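Local coordinates for flagellar protein FlgA (PDB 3FRN) that probably acts in the periplasm as a chaperone for assembly of the P-ring of the flagellar basal body, at residues D21-E26 and E63-T68; M35-L38 and E42-V45; A78-I83 and F92-V97; F122-R127 and V133-L138; R191-G196 and A201-D206. All coordinates share one frame; numbering follows the deposited sequence. Where two conformers were deposited one is given.

Interactions 1 to 4 gather in the N-terminal half of the chain, whereas interaction 5 stands apart in the SAF region, its centre about 33 to 41 Å from theirs. Interactions 1 and 2 each contribute one strand, 65-69 and 42-45, to the same sheet, and interaction 2 falls between the two segments of interaction 1 in sequence. Interactions 3 and 4, with centres about 9 Å apart, follow in the HotDog-like region, where strands 93-101 and 132-148 are neighbours. Backbone hydrogen bonds between E42 and L44 on one side and V96 on the other tie interaction 2 to interaction 3. The N-terminal and HotDog-like regions thus form one compact body, separate from the SAF contact.

Interaction 1: residues D21-E26 and E63-T68; sequences DDITIE and ENVRIT
I23 meets V65 and, more lightly, I67, bringing the loop after strand 16-18 against the strand 65-69. Both the I23 and V65 side chains set out toward each other and meet at a slant. Starting at its root, I23 CB already lies in contact range of the valine, with V65 CG1 at 4.0 Å and V65 CG2 at 4.1 Å, so it looks onto the fork between the two methyls. The branch methyl does most of the touching: I23 CG2 approaches V65 CG1 to 3.7 Å. A more distant contact of 4.3 Å joins I23 CG2 to I67 CD1. The longer arm of I23 takes another course. Its CG1 is tucked between the backbone N and the carbonyl carbon (chi1 63°), which leaves CG2 as the branch presented to V65, while CG1 and CD1 run on in extended form. I23 also packs on L11, L34 and V45, so that the strands on both sides of 65-69 contribute to its surroundings.

The loop is held by polar bonds of its own: T24 OG1 donates to E26 O at 3.1 Å, nearly in line with the carbonyl, and K8 NZ donates to the carbonyl oxygens of D22 and T24. On the strand, V65 is paired with V45 through the backbone, and R66, turned to the opposite side, forms a salt bridge with E42. Between the two segments the chemistry is wholly aliphatic, which implies cohesion by dispersion and exclusion of water, with the fit of branched side chains setting their placement.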
# COMPACT_ATOMS: atom_id res chain seq x y z
N ASP A 21 -30.10 -8.76 -10.63
CA ASP A 21 -31.13 -7.72 -10.54
C ASP A 21 -30.85 -6.67 -9.47
O ASP A 21 -31.24 -5.50 -9.62
CB ASP A 21 -32.51 -8.34 -10.28
CG ASP A 21 -33.64 -7.33 -10.37
OD1 ASP A 21 -34.41 -7.22 -9.39
OD2 ASP A 21 -33.76 -6.63 -11.40
N ASP A 22 -30.19 -7.09 -8.39
CA ASP A 22 -29.84 -6.21 -7.27
C ASP A 22 -28.81 -5.15 -7.65
O ASP A 22 -28.84 -4.04 -7.11
CB ASP A 22 -29.32 -7.03 -6.08
CG ASP A 22 -30.34 -8.02 -5.55
OD1 ASP A 22 -31.55 -7.68 -5.55
OD2 ASP A 22 -29.95 -9.12 -5.12
N ILE A 23 -27.91 -5.48 -8.58
CA ILE A 23 -26.86 -4.54 -8.99
C ILE A 23 -27.03 -3.93 -10.38
O ILE A 23 -26.08 -3.38 -10.93
CB ILE A 23 -25.45 -5.17 -8.90
CG1 ILE A 23 -25.33 -6.35 -9.86
CG2 ILE A 23 -25.15 -5.60 -7.47
CD1 ILE A 23 -24.07 -7.14 -9.68
N THR A 24 -28.23 -4.02 -10.94
CA THR A 24 -28.52 -3.38 -12.22
C THR A 24 -29.64 -2.34 -12.07
O THR A 24 -30.50 -2.46 -11.20
CB THR A 24 -28.90 -4.39 -13.34
OG1 THR A 24 -29.95 -5.26 -12.89
CG2 THR A 24 -27.69 -5.22 -13.73
N ILE A 25 -29.61 -1.33 -12.93
CA ILE A 25 -30.62 -0.28 -12.92
C ILE A 25 -31.95 -0.78 -13.51
O ILE A 25 -33.02 -0.48 -12.97
CB ILE A 25 -30.11 1.01 -13.64
CG1 ILE A 25 -28.91 1.58 -12.88
CG2 ILE A 25 -31.22 2.05 -13.76
CD1 ILE A 25 -28.38 2.89 -13.45
N GLU A 26 -31.88 -1.56 -14.58
CA GLU A 26 -33.08 -2.16 -15.18
C GLU A 26 -33.48 -3.47 -14.51
O GLU A 26 -32.64 -4.16 -13.92
CB GLU A 26 -32.91 -2.35 -16.69
CG GLU A 26 -31.59 -2.99 -17.11
CD GLU A 26 -30.58 -1.97 -17.61
OE1 GLU A 26 -29.68 -1.59 -16.83
OE2 GLU A 26 -30.70 -1.54 -18.78
N GLU A 63 -16.84 0.66 -12.81
CA GLU A 63 -15.95 -0.49 -12.95
C GLU A 63 -16.43 -1.66 -12.10
O GLU A 63 -16.48 -2.80 -12.56
CB GLU A 63 -14.54 -0.09 -12.55
CG GLU A 63 -13.50 -1.15 -12.84
CD GLU A 63 -13.38 -1.43 -14.33
OE1 GLU A 63 -13.13 -0.48 -15.10
OE2 GLU A 63 -13.55 -2.60 -14.71
N ASN A 64 -16.76 -1.34 -10.85
CA ASN A 64 -17.23 -2.31 -9.87
C ASN A 64 -18.47 -1.79 -9.18
O ASN A 64 -18.71 -0.58 -9.12
CB ASN A 64 -16.15 -2.55 -8.81
CG ASN A 64 -14.76 -2.75 -9.40
OD1 ASN A 64 -13.87 -1.93 -9.19
ND2 ASN A 64 -14.59 -3.83 -10.16
N VAL A 65 -19.27 -2.71 -8.64
CA VAL A 65 -20.39 -2.35 -7.77
C VAL A 65 -19.96 -2.60 -6.33
O VAL A 65 -19.50 -3.70 -6.01
CB VAL A 65 -21.65 -3.19 -8.09
CG1 VAL A 65 -22.82 -2.74 -7.23
CG2 VAL A 65 -22.01 -3.08 -9.57
N ARG A 66 -20.12 -1.60 -5.47
CA ARG A 66 -19.75 -1.71 -4.06
C ARG A 66 -20.95 -1.97 -3.15
O ARG A 66 -21.84 -1.14 -3.03
CB ARG A 66 -18.96 -0.47 -3.62
CG ARG A 66 -18.65 -0.41 -2.13
CD ARG A 66 -17.53 0.56 -1.84
NE ARG A 66 -17.06 0.48 -0.45
CZ ARG A 66 -16.01 1.15 0.02
NH1 ARG A 66 -15.30 1.95 -0.78
NH2 ARG A 66 -15.66 1.02 1.29
N ILE A 67 -20.95 -3.13 -2.50
CA ILE A 67 -22.06 -3.60 -1.68
C ILE A 67 -21.69 -3.66 -0.20
O ILE A 67 -20.73 -4.33 0.19
CB ILE A 67 -22.51 -5.01 -2.11
CG1 ILE A 67 -22.61 -5.11 -3.63
CG2 ILE A 67 -23.83 -5.42 -1.43
CD1 ILE A 67 -22.64 -6.52 -4.09
N THR A 68 -22.47 -2.97 0.62
CA THR A 68 -22.33 -3.01 2.06
C THR A 68 -23.44 -3.90 2.61
O THR A 68 -24.60 -3.68 2.31
CB THR A 68 -22.48 -1.60 2.64
OG1 THR A 68 -21.61 -0.70 1.94
CG2 THR A 68 -22.17 -1.56 4.14

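Interaction 2: residues M35-L38 and E42-V45; sequences MILL and EYLV
The phenol oxygen of Y43 reaches the backbone of 35-38 and is gripped by two hydrogen bonds. Y43 OH donates to I36 O at 2.5 Å, in the carbonyl plane and on a lone pair, and accepts from L38 N at 2.8 Å along a bent path (N-H...O 144°). One hydroxyl thus serves two buried backbone groups and fixes the far end of the ring.

Two further kinds of contact hold the ring itself. A CH-pi contact places L37 CD1 over the centre of one face, 4.0 Å from the Y43 ring centroid. A Met-aromatic contact is made at the edge, where M35 SD lies in the ring plane, 3.9 Å from Y43 CD2. The bent chain of M35 then carries CE onward to V45 CG2 at 3.7 Å, an aliphatic touch. With a phenylalanine in place of Y43, the I36 carbonyl and the L38 amide would probably both lose this shared mate, and the ring tip its tether.

The two strands run antiparallel at 162° but belong to different sheets: 35-37 pairs with strand 16-18, whereas 42-45 lies beside strand 65-69 and also bonds through its backbone to V96 of strand 93-101.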
# COMPACT_ATOMS: atom_id res chain seq x y z
N MET A 35 -23.27 -13.85 -5.36
CA MET A 35 -22.43 -13.76 -4.16
C MET A 35 -23.23 -14.21 -2.94
O MET A 35 -24.45 -14.12 -2.93
CB MET A 35 -21.97 -12.31 -3.92
CG MET A 35 -21.12 -11.67 -5.03
SD MET A 35 -19.35 -11.57 -4.71
CE MET A 35 -19.09 -9.87 -5.18
N ILE A 36 -22.51 -14.72 -1.94
CA ILE A 36 -23.08 -15.02 -0.62
C ILE A 36 -22.82 -13.81 0.26
O ILE A 36 -21.67 -13.52 0.57
CB ILE A 36 -22.41 -16.27 0.02
CG1 ILE A 36 -22.49 -17.48 -0.91
CG2 ILE A 36 -23.03 -16.59 1.39
CD1 ILE A 36 -23.90 -17.86 -1.32
N LEU A 37 -23.87 -13.11 0.65
CA LEU A 37 -23.73 -11.85 1.37
C LEU A 37 -23.73 -12.08 2.89
O LEU A 37 -24.72 -12.54 3.45
CB LEU A 37 -24.87 -10.93 0.97
CG LEU A 37 -24.74 -9.86 -0.13
CD1 LEU A 37 -23.81 -10.22 -1.25
CD2 LEU A 37 -26.13 -9.54 -0.65
N LEU A 38 -22.61 -11.78 3.56
CA LEU A 38 -22.49 -12.04 5.01
C LEU A 38 -22.46 -10.75 5.80
O LEU A 38 -21.97 -9.72 5.31
CB LEU A 38 -21.24 -12.91 5.30
CG LEU A 38 -21.19 -14.33 4.75
CD1 LEU A 38 -19.81 -14.93 4.96
CD2 LEU A 38 -22.24 -15.25 5.40
N GLU A 42 -17.88 -5.97 3.20
CA GLU A 42 -18.00 -5.15 2.00
C GLU A 42 -17.70 -5.99 0.78
O GLU A 42 -16.75 -6.76 0.77
CB GLU A 42 -17.00 -4.01 2.05
CG GLU A 42 -17.42 -2.78 1.27
CD GLU A 42 -18.24 -1.80 2.08
OE1 GLU A 42 -18.49 -2.06 3.28
OE2 GLU A 42 -18.63 -0.75 1.52
N TYR A 43 -18.50 -5.83 -0.27
CA TYR A 43 -18.35 -6.62 -1.48
C TYR A 43 -18.02 -5.73 -2.66
O TYR A 43 -18.45 -4.59 -2.73
CB TYR A 43 -19.64 -7.41 -1.78
CG TYR A 43 -19.87 -8.56 -0.82
CD1 TYR A 43 -20.19 -8.34 0.51
CD2 TYR A 43 -19.77 -9.86 -1.26
CE1 TYR A 43 -20.37 -9.38 1.39
CE2 TYR A 43 -19.96 -10.93 -0.38
CZ TYR A 43 -20.25 -10.67 0.94
OH TYR A 43 -20.45 -11.70 1.81
N LEU A 44 -17.27 -6.27 -3.61
CA LEU A 44 -16.98 -5.54 -4.83
C LEU A 44 -17.29 -6.46 -5.98
O LEU A 44 -16.59 -7.44 -6.18
CB LEU A 44 -15.51 -5.15 -4.85
CG LEU A 44 -15.06 -3.83 -5.46
CD1 LEU A 44 -15.58 -2.64 -4.66
CD2 LEU A 44 -13.55 -3.83 -5.50
N VAL A 45 -18.36 -6.18 -6.71
CA VAL A 45 -18.70 -6.98 -7.88
C VAL A 45 -17.89 -6.47 -9.07
O VAL A 45 -18.07 -5.33 -9.51
CB VAL A 45 -20.20 -6.92 -8.24
CG1 VAL A 45 -20.47 -7.73 -9.51
CG2 VAL A 45 -21.04 -7.44 -7.11

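Interaction 3: residues A78-I83 and F92-V97; sequences AVFEEI and FEAFVV
I83, on the buried side of helix 74-87, drives its CG2 against the F92 ring, with I83 CG2 3.6 Å from F92 CZ. That methyl lies anti to the I83 backbone N (chi1 -66° for the other branch, CG1), so CG1 is left to carry CD1 toward A94, a light approach with I83 CD1 and A94 CB 4.3 Å apart. A94 also receives the tip of the neighbouring phenylalanine: F80 CZ stands 3.8 Å from A94 CB. Both I83 and A94 are buried, and the packing continues inward, with I83 on V124 and L139 and A94 on M137.

The helix thereby lies against the antiparallel sheet that holds strands 93-101 and 132-148, an arrangement consistent with a HotDog-like fold, in which a curved sheet wraps a central helix.

The outer part is looser in its overlap. The F80 and F92 rings are nearly parallel, their planes at 7°, yet slid so far apart, with centroids 5.4 Å from each other, that they scarcely overlap; it is an edge of one that passes an edge of the other, F80 CD2 lying 3.7 Å from F92 CE2. Each ring instead offers its rim to the other residue's backbone oxygen: F92 O is in the plane of the F80 ring, 3.7 Å from F80 CE2, and F80 O lies 3.6 Å from F92 CZ. Both phenylalanines remain partly exposed, and K76 makes a cation-pi contact with F80.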
# COMPACT_ATOMS: atom_id res chain seq x y z
N ALA A 78 -13.60 -10.61 13.31
CA ALA A 78 -12.88 -11.87 13.46
C ALA A 78 -12.18 -12.27 12.15
O ALA A 78 -11.10 -12.87 12.17
CB ALA A 78 -13.82 -12.97 13.94
N VAL A 79 -12.80 -11.92 11.04
CA VAL A 79 -12.21 -12.11 9.72
C VAL A 79 -11.00 -11.17 9.53
O VAL A 79 -9.91 -11.63 9.21
CB VAL A 79 -13.27 -11.99 8.59
CG1 VAL A 79 -12.63 -11.80 7.20
CG2 VAL A 79 -14.17 -13.21 8.59
N PHE A 80 -11.19 -9.87 9.78
CA PHE A 80 -10.11 -8.87 9.66
C PHE A 80 -8.91 -9.13 10.57
O PHE A 80 -7.76 -8.97 10.14
CB PHE A 80 -10.65 -7.45 9.89
CG PHE A 80 -11.18 -6.78 8.64
CD1 PHE A 80 -12.26 -7.32 7.94
CD2 PHE A 80 -10.60 -5.61 8.17
CE1 PHE A 80 -12.75 -6.70 6.79
CE2 PHE A 80 -11.08 -4.99 7.02
CZ PHE A 80 -12.16 -5.54 6.33
N GLU A 81 -9.17 -9.53 11.82
CA GLU A 81 -8.10 -9.93 12.72
C GLU A 81 -7.28 -11.07 12.13
O GLU A 81 -6.05 -11.06 12.20
CB GLU A 81 -8.66 -10.32 14.10
CG GLU A 81 -8.98 -9.13 15.01
CD GLU A 81 -9.57 -9.54 16.35
OE1 GLU A 81 -10.32 -10.55 16.41
OE2 GLU A 81 -9.30 -8.85 17.36
N GLU A 82 -7.97 -12.03 11.52
CA GLU A 82 -7.34 -13.20 10.90
C GLU A 82 -6.53 -12.86 9.65
O GLU A 82 -5.41 -13.35 9.49
CB GLU A 82 -8.38 -14.28 10.61
CG GLU A 82 -7.83 -15.61 10.08
CD GLU A 82 -6.76 -16.22 10.95
OE1 GLU A 82 -6.93 -16.20 12.19
OE2 GLU A 82 -5.76 -16.72 10.39
N ILE A 83 -7.09 -12.03 8.76
CA ILE A 83 -6.35 -11.56 7.58
C ILE A 83 -5.07 -10.87 8.04
O ILE A 83 -3.97 -11.20 7.57
CB ILE A 83 -7.20 -10.59 6.68
CG1 ILE A 83 -8.38 -11.32 6.04
CG2 ILE A 83 -6.34 -10.02 5.57
CD1 ILE A 83 -9.50 -10.37 5.49
N PHE A 92 -6.05 -1.87 7.05
CA PHE A 92 -6.32 -2.10 5.64
C PHE A 92 -7.83 -2.18 5.38
O PHE A 92 -8.62 -2.38 6.31
CB PHE A 92 -5.62 -3.38 5.15
CG PHE A 92 -6.00 -4.63 5.94
CD1 PHE A 92 -5.20 -5.07 6.99
CD2 PHE A 92 -7.14 -5.37 5.62
CE1 PHE A 92 -5.54 -6.22 7.72
CE2 PHE A 92 -7.48 -6.52 6.34
CZ PHE A 92 -6.67 -6.94 7.39
N GLU A 93 -8.21 -2.00 4.12
CA GLU A 93 -9.56 -2.30 3.69
C GLU A 93 -9.52 -3.65 2.99
O GLU A 93 -8.53 -3.98 2.34
CB GLU A 93 -10.08 -1.24 2.71
CG GLU A 93 -10.51 0.07 3.36
CD GLU A 93 -11.29 0.98 2.40
OE1 GLU A 93 -12.41 1.39 2.75
OE2 GLU A 93 -10.79 1.27 1.28
N ALA A 94 -10.60 -4.43 3.15
CA ALA A 94 -10.79 -5.67 2.38
C ALA A 94 -12.19 -5.74 1.76
O ALA A 94 -13.19 -5.33 2.37
CB ALA A 94 -10.49 -6.90 3.23
N PHE A 95 -12.24 -6.25 0.53
CA PHE A 95 -13.46 -6.33 -0.25
C PHE A 95 -13.58 -7.76 -0.74
O PHE A 95 -12.62 -8.29 -1.31
CB PHE A 95 -13.38 -5.41 -1.49
CG PHE A 95 -13.36 -3.96 -1.16
CD1 PHE A 95 -14.55 -3.28 -0.91
CD2 PHE A 95 -12.16 -3.26 -1.10
CE1 PHE A 95 -14.53 -1.93 -0.59
CE2 PHE A 95 -12.14 -1.91 -0.77
CZ PHE A 95 -13.33 -1.24 -0.52
N VAL A 96 -14.73 -8.39 -0.52
CA VAL A 96 -14.89 -9.72 -1.10
C VAL A 96 -15.23 -9.61 -2.59
O VAL A 96 -16.11 -8.82 -2.98
CB VAL A 96 -15.79 -10.67 -0.24
CG1 VAL A 96 -16.48 -9.95 0.96
CG2 VAL A 96 -16.77 -11.42 -1.09
N VAL A 97 -14.52 -10.37 -3.43
CA VAL A 97 -14.67 -10.26 -4.88
C VAL A 97 -15.17 -11.55 -5.52
O VAL A 97 -15.52 -11.58 -6.70
CB VAL A 97 -13.36 -9.78 -5.59
CG1 VAL A 97 -13.11 -8.28 -5.38
CG2 VAL A 97 -12.16 -10.64 -5.19

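Interaction 4: residues F122-R127 and V133-L138; sequences FSVFLR and VTLNML
Six backbone hydrogen bonds join F122-R127 to V133-L138, two each in the hydrogen-bonded pairs F122 with M137, V124 with L135 and L126 with V133. They are short and mostly straight, as in V124 N to L135 O at 2.7 Å (170°).

Side chains cross the ladder on both faces. Beside L126 and L135, V124 has CG1 opposite its backbone N (chi1 -178°), and the other methyl, CG2, is the one that faces M137 SD, 4.0 Å away, while L126 CD1 and L135 CD1 approach to 4.3 Å. On the other face, at the non-hydrogen-bonded pairs, T134 OG1 sits in the plane of the F125 ring, 3.7 Å from F125 CD1, and the carboxamide of N136 turns toward S123, N136 ND2 lying 2.8 Å from S123 OG in one of the two serine conformers. Were N136 replaced by an alanine, the S123 hydroxyl would probably lose its near amide, and K98 and F100 part of their cover.

Farther out, helix 74-87 covers the face of V124, with V79 and I83 against it, and strand 111-118 flanks 121-127 on the edge away from 132-148. A beta hairpin in a curved antiparallel sheet, packed on a helix, fits the HotDog-like fold of this region.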
# COMPACT_ATOMS: atom_id res chain seq x y z
N PHE A 122 -6.65 -12.92 -0.79
CA PHE A 122 -6.65 -13.98 0.20
C PHE A 122 -7.97 -14.74 0.19
O PHE A 122 -9.03 -14.15 -0.03
CB PHE A 122 -6.37 -13.42 1.60
CG PHE A 122 -4.94 -12.96 1.78
CD1 PHE A 122 -3.99 -13.82 2.32
CD2 PHE A 122 -4.55 -11.68 1.40
CE1 PHE A 122 -2.66 -13.41 2.48
CE2 PHE A 122 -3.23 -11.26 1.55
CZ PHE A 122 -2.29 -12.13 2.09
N SER A 123 -7.89 -16.07 0.37
CA SER A 123 -9.08 -16.90 0.52
C SER A 123 -9.41 -17.07 1.99
O SER A 123 -8.68 -17.73 2.72
CB SER A 123 -8.89 -18.27 -0.13
OG SER A 123 -9.35 -18.28 -1.47
N VAL A 124 -10.53 -16.48 2.41
CA VAL A 124 -10.98 -16.60 3.78
C VAL A 124 -12.05 -17.68 3.89
O VAL A 124 -13.21 -17.50 3.47
CB VAL A 124 -11.56 -15.27 4.31
CG1 VAL A 124 -11.98 -15.42 5.75
CG2 VAL A 124 -10.54 -14.13 4.16
N PHE A 125 -11.66 -18.80 4.48
CA PHE A 125 -12.55 -19.94 4.62
C PHE A 125 -13.26 -19.92 5.96
O PHE A 125 -12.62 -19.84 7.02
CB PHE A 125 -11.76 -21.24 4.46
CG PHE A 125 -12.56 -22.46 4.78
CD1 PHE A 125 -13.62 -22.84 3.95
CD2 PHE A 125 -12.28 -23.22 5.91
CE1 PHE A 125 -14.37 -23.96 4.23
CE2 PHE A 125 -13.03 -24.35 6.20
CZ PHE A 125 -14.07 -24.72 5.36
N LEU A 126 -14.59 -20.01 5.92
CA LEU A 126 -15.40 -20.00 7.13
C LEU A 126 -16.17 -21.30 7.29
O LEU A 126 -16.93 -21.68 6.40
CB LEU A 126 -16.39 -18.82 7.10
CG LEU A 126 -15.85 -17.44 6.73
CD1 LEU A 126 -17.01 -16.41 6.66
CD2 LEU A 126 -14.81 -17.01 7.74
N ARG A 127 -15.96 -21.98 8.41
CA ARG A 127 -16.76 -23.12 8.77
C ARG A 127 -17.89 -22.73 9.67
O ARG A 127 -17.71 -22.09 10.68
CB ARG A 127 -15.93 -24.19 9.47
CG ARG A 127 -16.23 -25.62 9.04
CD ARG A 127 -17.64 -26.11 9.38
NE ARG A 127 -17.71 -27.56 9.55
CZ ARG A 127 -18.72 -28.35 9.17
NH1 ARG A 127 -19.79 -27.85 8.60
NH2 ARG A 127 -18.66 -29.65 9.38
N VAL A 133 -18.36 -21.28 3.89
CA VAL A 133 -18.18 -20.18 2.93
C VAL A 133 -16.70 -19.83 2.71
O VAL A 133 -15.97 -19.61 3.67
CB VAL A 133 -18.95 -18.90 3.36
CG1 VAL A 133 -18.91 -17.84 2.28
CG2 VAL A 133 -20.39 -19.23 3.71
N THR A 134 -16.26 -19.80 1.45
CA THR A 134 -14.96 -19.20 1.09
C THR A 134 -15.17 -17.79 0.47
O THR A 134 -15.94 -17.62 -0.49
CB THR A 134 -14.15 -20.12 0.15
OG1 THR A 134 -14.31 -21.48 0.56
CG2 THR A 134 -12.63 -19.77 0.16
N LEU A 135 -14.53 -16.79 1.06
CA LEU A 135 -14.55 -15.44 0.50
C LEU A 135 -13.17 -15.14 -0.03
O LEU A 135 -12.19 -15.24 0.72
CB LEU A 135 -14.86 -14.38 1.56
CG LEU A 135 -15.88 -14.60 2.67
CD1 LEU A 135 -15.58 -13.60 3.77
CD2 LEU A 135 -17.28 -14.38 2.14
N ASN A 136 -13.09 -14.79 -1.31
CA ASN A 136 -11.84 -14.29 -1.87
C ASN A 136 -11.86 -12.78 -1.68
O ASN A 136 -12.77 -12.08 -2.14
CB ASN A 136 -11.66 -14.70 -3.34
CG ASN A 136 -11.35 -16.18 -3.49
OD1 ASN A 136 -10.83 -16.61 -4.53
ND2 ASN A 136 -11.65 -16.97 -2.47
N MET A 137 -10.88 -12.29 -0.91
CA MET A 137 -10.89 -10.90 -0.49
C MET A 137 -9.68 -10.13 -1.03
O MET A 137 -8.53 -10.55 -0.87
CB MET A 137 -11.02 -10.81 1.05
CG MET A 137 -12.39 -11.36 1.59
SD MET A 137 -12.82 -10.98 3.31
CE MET A 137 -13.36 -9.29 3.18
N LEU A 138 -9.96 -9.02 -1.71
CA LEU A 138 -8.93 -8.13 -2.21
C LEU A 138 -8.59 -7.10 -1.14
O LEU A 138 -9.47 -6.43 -0.59
CB LEU A 138 -9.39 -7.44 -3.50
CG LEU A 138 -8.47 -6.46 -4.25
CD1 LEU A 138 -7.33 -7.15 -4.99
CD2 LEU A 138 -9.32 -5.68 -5.24

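Interaction 5: residues R191-G196 and A201-D206; sequences RYLKEG and ADMVKD
L193 and M203 supply the apolar half of this surface contact. The thioether of M203 lies at the fork of the leucine: M203 SD is 3.9 Å from L193 CD2 and 4.1 Å from L193 CD1, and M203 CE adds a touch on L193 CD2 at 4.0 Å. The two side chains meet at a slant. M203 is extended about chi2 and bends at its end (chi3 -68°), which turns CE to L193 CD2.

The polar half comes from R191. After an off-staggered first torsion (chi1 32°) its chain is extended at chi2 and kinks at chi3 (55°), bringing the guanidinium in edge-on to the backbone of D202 and M203. R191 NH1 lies 3.1 Å from D202 O, with that oxygen in the guanidinium plane, and 3.8 Å from M203 CA. The carboxylate of D202 has two modelled conformers; in one of them OD1 is bonded to T200 OG1, and its opposite charge would probably add only a weak, long-range attraction to the arginine.

Backbone bonds hold the two segments in place. K205 pairs with I188 within the small antiparallel pair of strands 188-189 and 204-205, and M203 with R190 just beyond it, while L193 bonds to I152. A short 3-10 turn at 201-203 leads into the second strand. A loop linking two short antiparallel strands is consistent with the SAF domain, a beta-clip fold.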
# COMPACT_ATOMS: atom_id res chain seq x y z
N ARG A 191 18.67 8.58 -8.07
CA ARG A 191 18.40 8.37 -9.49
C ARG A 191 17.75 9.52 -10.26
O ARG A 191 17.26 10.50 -9.68
CB ARG A 191 17.62 7.06 -9.73
CG ARG A 191 16.67 6.63 -8.65
CD ARG A 191 16.28 5.17 -8.84
NE ARG A 191 17.46 4.32 -8.91
CZ ARG A 191 18.02 3.70 -7.87
NH1 ARG A 191 17.49 3.82 -6.65
NH2 ARG A 191 19.09 2.95 -8.04
N TYR A 192 17.77 9.38 -11.58
CA TYR A 192 16.98 10.22 -12.45
C TYR A 192 15.55 9.68 -12.49
O TYR A 192 15.29 8.58 -12.99
CB TYR A 192 17.58 10.28 -13.85
CG TYR A 192 16.71 10.99 -14.86
CD1 TYR A 192 15.92 10.27 -15.76
CD2 TYR A 192 16.66 12.38 -14.91
CE1 TYR A 192 15.12 10.91 -16.69
CE2 TYR A 192 15.85 13.03 -15.83
CZ TYR A 192 15.09 12.29 -16.72
OH TYR A 192 14.29 12.94 -17.64
N LEU A 193 14.62 10.47 -11.95
CA LEU A 193 13.22 10.10 -11.91
C LEU A 193 12.41 11.12 -12.71
O LEU A 193 12.79 12.29 -12.79
CB LEU A 193 12.74 10.06 -10.45
CG LEU A 193 12.84 8.79 -9.59
CD1 LEU A 193 13.50 7.62 -10.30
CD2 LEU A 193 13.54 9.09 -8.26
N LYS A 194 11.32 10.66 -13.32
CA LYS A 194 10.46 11.54 -14.09
C LYS A 194 9.27 11.95 -13.24
O LYS A 194 8.95 11.27 -12.27
CB LYS A 194 9.98 10.84 -15.37
CG LYS A 194 11.08 10.55 -16.41
CD LYS A 194 11.20 11.66 -17.44
CE LYS A 194 10.32 11.41 -18.66
NZ LYS A 194 10.64 12.35 -19.79
N GLU A 195 8.63 13.06 -13.59
CA GLU A 195 7.41 13.51 -12.94
C GLU A 195 6.37 12.38 -12.89
O GLU A 195 6.28 11.57 -13.81
CB GLU A 195 6.85 14.73 -13.70
CG GLU A 195 5.48 15.22 -13.25
CD GLU A 195 4.79 16.10 -14.29
OE1 GLU A 195 3.62 16.49 -14.04
OE2 GLU A 195 5.39 16.40 -15.34
N GLY A 196 5.60 12.32 -11.81
CA GLY A 196 4.57 11.29 -11.65
C GLY A 196 5.05 10.08 -10.86
O GLY A 196 4.25 9.24 -10.45
N ALA A 201 11.47 4.90 -0.40
CA ALA A 201 12.68 4.91 0.42
C ALA A 201 13.96 4.49 -0.32
O ALA A 201 15.03 5.06 -0.09
CB ALA A 201 12.46 4.04 1.65
N ASP A 202 13.83 3.53 -1.23
CA ASP A 202 14.97 2.96 -1.94
C ASP A 202 15.52 3.85 -3.05
O ASP A 202 16.52 3.52 -3.69
CB ASP A 202 14.60 1.59 -2.51
CG ASP A 202 13.29 1.61 -3.28
OD1 ASP A 202 12.22 1.58 -2.63
OD2 ASP A 202 13.33 1.64 -4.52
N MET A 203 14.89 5.00 -3.28
CA MET A 203 15.29 5.89 -4.37
C MET A 203 16.06 7.10 -3.90
O MET A 203 16.62 7.86 -4.70
CB MET A 203 14.06 6.34 -5.15
CG MET A 203 13.23 5.18 -5.64
SD MET A 203 12.17 5.62 -7.01
CE MET A 203 11.04 6.70 -6.23
N VAL A 204 16.07 7.28 -2.58
CA VAL A 204 16.65 8.46 -1.98
C VAL A 204 17.65 8.05 -0.91
O VAL A 204 17.64 6.91 -0.45
CB VAL A 204 15.56 9.40 -1.37
CG1 VAL A 204 14.60 9.88 -2.44
CG2 VAL A 204 14.81 8.70 -0.25
N LYS A 205 18.52 8.97 -0.53
CA LYS A 205 19.39 8.74 0.61
C LYS A 205 19.47 9.99 1.43
O LYS A 205 19.18 11.08 0.94
CB LYS A 205 20.79 8.28 0.16
CG LYS A 205 21.58 9.28 -0.65
CD LYS A 205 22.95 8.73 -0.95
CE LYS A 205 23.69 9.60 -1.94
NZ LYS A 205 24.67 8.81 -2.72
N ASP A 206 19.85 9.83 2.69
CA ASP A 206 19.99 10.95 3.60
C ASP A 206 21.16 11.85 3.20
O ASP A 206 22.10 11.38 2.55
CB ASP A 206 20.17 10.42 5.03
CG ASP A 206 18.87 9.87 5.61
OD1 ASP A 206 18.26 10.56 6.45
OD2 ASP A 206 18.46 8.75 5.22